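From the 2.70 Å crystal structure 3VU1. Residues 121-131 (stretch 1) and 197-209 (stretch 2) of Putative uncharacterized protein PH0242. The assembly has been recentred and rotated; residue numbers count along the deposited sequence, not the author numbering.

Stretch 1, residues 121-131: RVTTILLTQAA
Stretch 2 197-209: TPSLGVLAYYKVA

Strands 125-130 and 200-205 of one chain pair antiparallel, their axes 4.6 Å apart at closest approach and their directions 159° apart. The register runs from Ile 125 opposite Ala 204 (CA-CA 4.6 Å) through Thr 128 opposite Gly 201 (CA-CA 4.7 Å) to Gln 129 opposite Leu 200 (CA-CA 5.1 Å). Backbones are extended, Leu 126 at phi/psi -130/143 and Leu 203 at -109/109; Thr 124, at -74/-36, breaks the pattern just before the strand. Leu 126 and Leu 203 exchange paired hydrogen bonds, N to O 2.9 Å each way. Thr 128 N gives to Gly 201 O (2.8 Å) and Gly 201 N to Thr 128 O (2.9 Å); Tyr 205 N to Thr 124 O (2.8 Å) and Ala 130 N to Ser 199 O (3.1 Å) extend the ladder at its two ends.

Thr 128, chi1 p (58°), turns OG1 onto Gly 201 O, a 2.8 Å hydrogen bond, so this carbonyl accepts twice. Glycine leaves room for it: an ideal CB on Gly 201 would lie 2.4 Å from Thr 128 OG1, a clash. On the same face, Leu 126 (chi1 -140°, between wells; chi2 p) meets Leu 203 (t, p), CB to CB 4.1 Å. On the face of Ile 125 and Leu 127, Val 202 (t) touches both: its CG1 lies 4.1 Å from Ile 125 CG2 (m, t) and its CG2 4.0 Å from Leu 127 CD2 (m, t). Leu 200 (m, t) brings CD2 to 3.7 Å from OE1 of Gln 129, whose chi1 is -135°, between wells.

Before strand 125-130, Val 122, chi1 141° and off-well, sets CG1 over one face of the Tyr 205 ring, 3.4 Å from its centroid and 11° off the normal, a CH-pi contact. Tyr 205 (chi1 t, chi2 64°), its CB pointing toward stretch 1, offers that face to CG1. Before strand 200-205, Thr 197 (p) accepts at OG1 from Leu 200 N (3.0 Å), bracing the turn.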

# COMPACT_ATOMS: atom_id res chain seq x y z
N ARG A 121 -28.89 1.76 -3.53
CA ARG A 121 -27.70 1.52 -2.70
C ARG A 121 -27.31 0.05 -2.69
O ARG A 121 -28.14 -0.84 -2.78
CB ARG A 121 -27.89 2.00 -1.27
CG ARG A 121 -26.64 1.87 -0.42
CD ARG A 121 -26.94 2.20 1.03
NE ARG A 121 -25.71 2.43 1.78
CZ ARG A 121 -25.03 1.50 2.46
NH1 ARG A 121 -25.48 0.25 2.52
NH2 ARG A 121 -23.89 1.83 3.09
N VAL A 122 -26.02 -0.19 -2.55
CA VAL A 122 -25.41 -1.48 -2.74
C VAL A 122 -24.56 -1.80 -1.49
O VAL A 122 -23.94 -0.90 -0.91
CB VAL A 122 -24.57 -1.40 -4.04
CG1 VAL A 122 -23.26 -2.14 -3.96
CG2 VAL A 122 -25.41 -1.83 -5.25
N THR A 123 -24.56 -3.05 -1.05
CA THR A 123 -23.66 -3.42 0.04
C THR A 123 -22.35 -3.89 -0.54
O THR A 123 -22.31 -4.93 -1.20
CB THR A 123 -24.26 -4.54 0.91
OG1 THR A 123 -25.47 -4.05 1.49
CG2 THR A 123 -23.28 -4.91 2.06
N THR A 124 -21.27 -3.14 -0.31
CA THR A 124 -20.01 -3.51 -0.98
C THR A 124 -19.31 -4.75 -0.41
O THR A 124 -18.72 -5.54 -1.17
CB THR A 124 -19.02 -2.33 -1.09
OG1 THR A 124 -18.83 -1.75 0.20
CG2 THR A 124 -19.57 -1.27 -2.08
N ILE A 125 -19.39 -4.93 0.91
CA ILE A 125 -18.74 -6.03 1.63
C ILE A 125 -19.56 -6.47 2.85
O ILE A 125 -19.90 -5.67 3.70
CB ILE A 125 -17.29 -5.69 2.09
CG1 ILE A 125 -16.50 -5.08 0.96
CG2 ILE A 125 -16.57 -6.96 2.57
CD1 ILE A 125 -15.01 -5.12 1.18
N LEU A 126 -19.84 -7.75 2.92
CA LEU A 126 -20.49 -8.35 4.04
C LEU A 126 -19.65 -9.57 4.44
O LEU A 126 -19.08 -10.26 3.58
CB LEU A 126 -21.86 -8.80 3.62
CG LEU A 126 -23.02 -8.61 4.57
CD1 LEU A 126 -22.98 -7.27 5.29
CD2 LEU A 126 -24.27 -8.70 3.70
N LEU A 127 -19.55 -9.80 5.75
CA LEU A 127 -18.77 -10.90 6.29
C LEU A 127 -19.64 -11.96 6.93
O LEU A 127 -20.64 -11.67 7.63
CB LEU A 127 -17.75 -10.39 7.31
CG LEU A 127 -16.66 -9.54 6.70
CD1 LEU A 127 -15.61 -9.26 7.76
CD2 LEU A 127 -16.03 -10.20 5.47
N THR A 128 -19.28 -13.21 6.69
CA THR A 128 -19.96 -14.29 7.36
C THR A 128 -18.94 -15.13 8.12
O THR A 128 -17.78 -15.20 7.74
CB THR A 128 -20.82 -15.13 6.39
OG1 THR A 128 -20.00 -15.66 5.35
CG2 THR A 128 -21.97 -14.28 5.81
N GLN A 129 -19.39 -15.71 9.23
CA GLN A 129 -18.54 -16.48 10.13
C GLN A 129 -18.78 -17.93 9.81
O GLN A 129 -19.92 -18.33 9.65
CB GLN A 129 -18.95 -16.18 11.58
CG GLN A 129 -17.79 -15.91 12.54
CD GLN A 129 -16.77 -14.91 12.01
OE1 GLN A 129 -17.13 -13.79 11.62
NE2 GLN A 129 -15.49 -15.30 11.98
N ALA A 130 -17.71 -18.69 9.67
CA ALA A 130 -17.78 -20.13 9.45
C ALA A 130 -18.34 -20.79 10.69
O ALA A 130 -17.82 -20.59 11.77
CB ALA A 130 -16.40 -20.68 9.17
N ALA A 131 -19.42 -21.56 10.54
CA ALA A 131 -20.00 -22.31 11.63
C ALA A 131 -20.15 -23.77 11.19
O ALA A 131 -21.27 -24.27 11.07
CB ALA A 131 -21.32 -21.70 12.04
N THR A 197 -13.23 -18.90 2.93
CA THR A 197 -11.96 -19.24 3.59
C THR A 197 -12.28 -20.17 4.78
O THR A 197 -13.46 -20.35 5.11
CB THR A 197 -11.15 -18.01 4.07
OG1 THR A 197 -11.73 -17.47 5.26
CG2 THR A 197 -11.11 -16.91 3.01
N PRO A 198 -11.25 -20.75 5.42
CA PRO A 198 -11.59 -21.68 6.48
C PRO A 198 -12.48 -21.07 7.55
O PRO A 198 -13.26 -21.79 8.16
CB PRO A 198 -10.22 -22.06 7.04
CG PRO A 198 -9.34 -21.99 5.84
CD PRO A 198 -9.79 -20.72 5.19
N SER A 199 -12.39 -19.75 7.76
CA SER A 199 -13.12 -19.11 8.87
C SER A 199 -14.02 -17.90 8.53
O SER A 199 -14.86 -17.50 9.35
CB SER A 199 -12.15 -18.74 9.97
OG SER A 199 -11.17 -17.90 9.43
N LEU A 200 -13.82 -17.31 7.35
CA LEU A 200 -14.67 -16.22 6.85
C LEU A 200 -15.26 -16.54 5.50
O LEU A 200 -14.60 -17.14 4.66
CB LEU A 200 -13.91 -14.90 6.73
CG LEU A 200 -13.60 -14.10 7.99
CD1 LEU A 200 -12.75 -12.92 7.59
CD2 LEU A 200 -14.83 -13.60 8.72
N GLY A 201 -16.51 -16.12 5.31
CA GLY A 201 -17.11 -16.03 3.99
C GLY A 201 -17.33 -14.56 3.62
O GLY A 201 -18.14 -13.87 4.26
N VAL A 202 -16.59 -14.09 2.62
CA VAL A 202 -16.67 -12.71 2.18
C VAL A 202 -17.66 -12.63 1.03
O VAL A 202 -17.56 -13.37 0.05
CB VAL A 202 -15.30 -12.21 1.68
CG1 VAL A 202 -15.36 -10.72 1.33
CG2 VAL A 202 -14.24 -12.50 2.73
N LEU A 203 -18.63 -11.74 1.17
CA LEU A 203 -19.57 -11.41 0.11
C LEU A 203 -19.26 -10.00 -0.41
O LEU A 203 -19.50 -9.00 0.29
CB LEU A 203 -20.98 -11.47 0.67
CG LEU A 203 -22.16 -11.37 -0.29
CD1 LEU A 203 -22.24 -12.65 -1.09
CD2 LEU A 203 -23.46 -11.14 0.48
N ALA A 204 -18.71 -9.91 -1.62
CA ALA A 204 -18.28 -8.62 -2.16
C ALA A 204 -19.03 -8.25 -3.43
O ALA A 204 -19.24 -9.06 -4.32
CB ALA A 204 -16.78 -8.62 -2.41
N TYR A 205 -19.42 -6.99 -3.52
CA TYR A 205 -20.04 -6.46 -4.71
C TYR A 205 -19.00 -6.50 -5.82
O TYR A 205 -17.80 -6.31 -5.58
CB TYR A 205 -20.53 -5.04 -4.42
CG TYR A 205 -21.23 -4.38 -5.56
CD1 TYR A 205 -22.42 -4.88 -6.06
CD2 TYR A 205 -20.70 -3.23 -6.14
CE1 TYR A 205 -23.08 -4.26 -7.10
CE2 TYR A 205 -21.35 -2.60 -7.19
CZ TYR A 205 -22.54 -3.12 -7.66
OH TYR A 205 -23.21 -2.51 -8.69
N TYR A 206 -19.46 -6.76 -7.04
CA TYR A 206 -18.54 -7.15 -8.11
C TYR A 206 -17.47 -6.10 -8.38
O TYR A 206 -16.31 -6.44 -8.56
CB TYR A 206 -19.27 -7.58 -9.39
CG TYR A 206 -19.82 -6.47 -10.26
CD1 TYR A 206 -19.16 -6.08 -11.43
CD2 TYR A 206 -21.00 -5.82 -9.91
CE1 TYR A 206 -19.66 -5.05 -12.23
CE2 TYR A 206 -21.51 -4.80 -10.71
CZ TYR A 206 -20.84 -4.42 -11.87
OH TYR A 206 -21.37 -3.42 -12.66
N LYS A 207 -17.86 -4.83 -8.35
CA LYS A 207 -16.93 -3.72 -8.60
C LYS A 207 -15.75 -3.63 -7.61
O LYS A 207 -14.78 -2.94 -7.87
CB LYS A 207 -17.69 -2.39 -8.63
CG LYS A 207 -18.59 -2.23 -9.85
CD LYS A 207 -19.26 -0.87 -9.88
CE LYS A 207 -20.12 -0.73 -11.13
NZ LYS A 207 -20.79 0.60 -11.17
N VAL A 208 -15.85 -4.31 -6.48
CA VAL A 208 -14.80 -4.25 -5.48
C VAL A 208 -14.39 -5.65 -5.04
O VAL A 208 -13.66 -5.79 -4.06
CB VAL A 208 -15.19 -3.39 -4.26
CG1 VAL A 208 -15.42 -1.95 -4.66
CG2 VAL A 208 -16.42 -3.95 -3.55
N ALA A 209 -14.82 -6.67 -5.79
CA ALA A 209 -14.39 -8.06 -5.53
C ALA A 209 -12.88 -8.29 -5.46
O ALA A 209 -12.42 -9.05 -4.64
CB ALA A 209 -15.00 -9.00 -6.53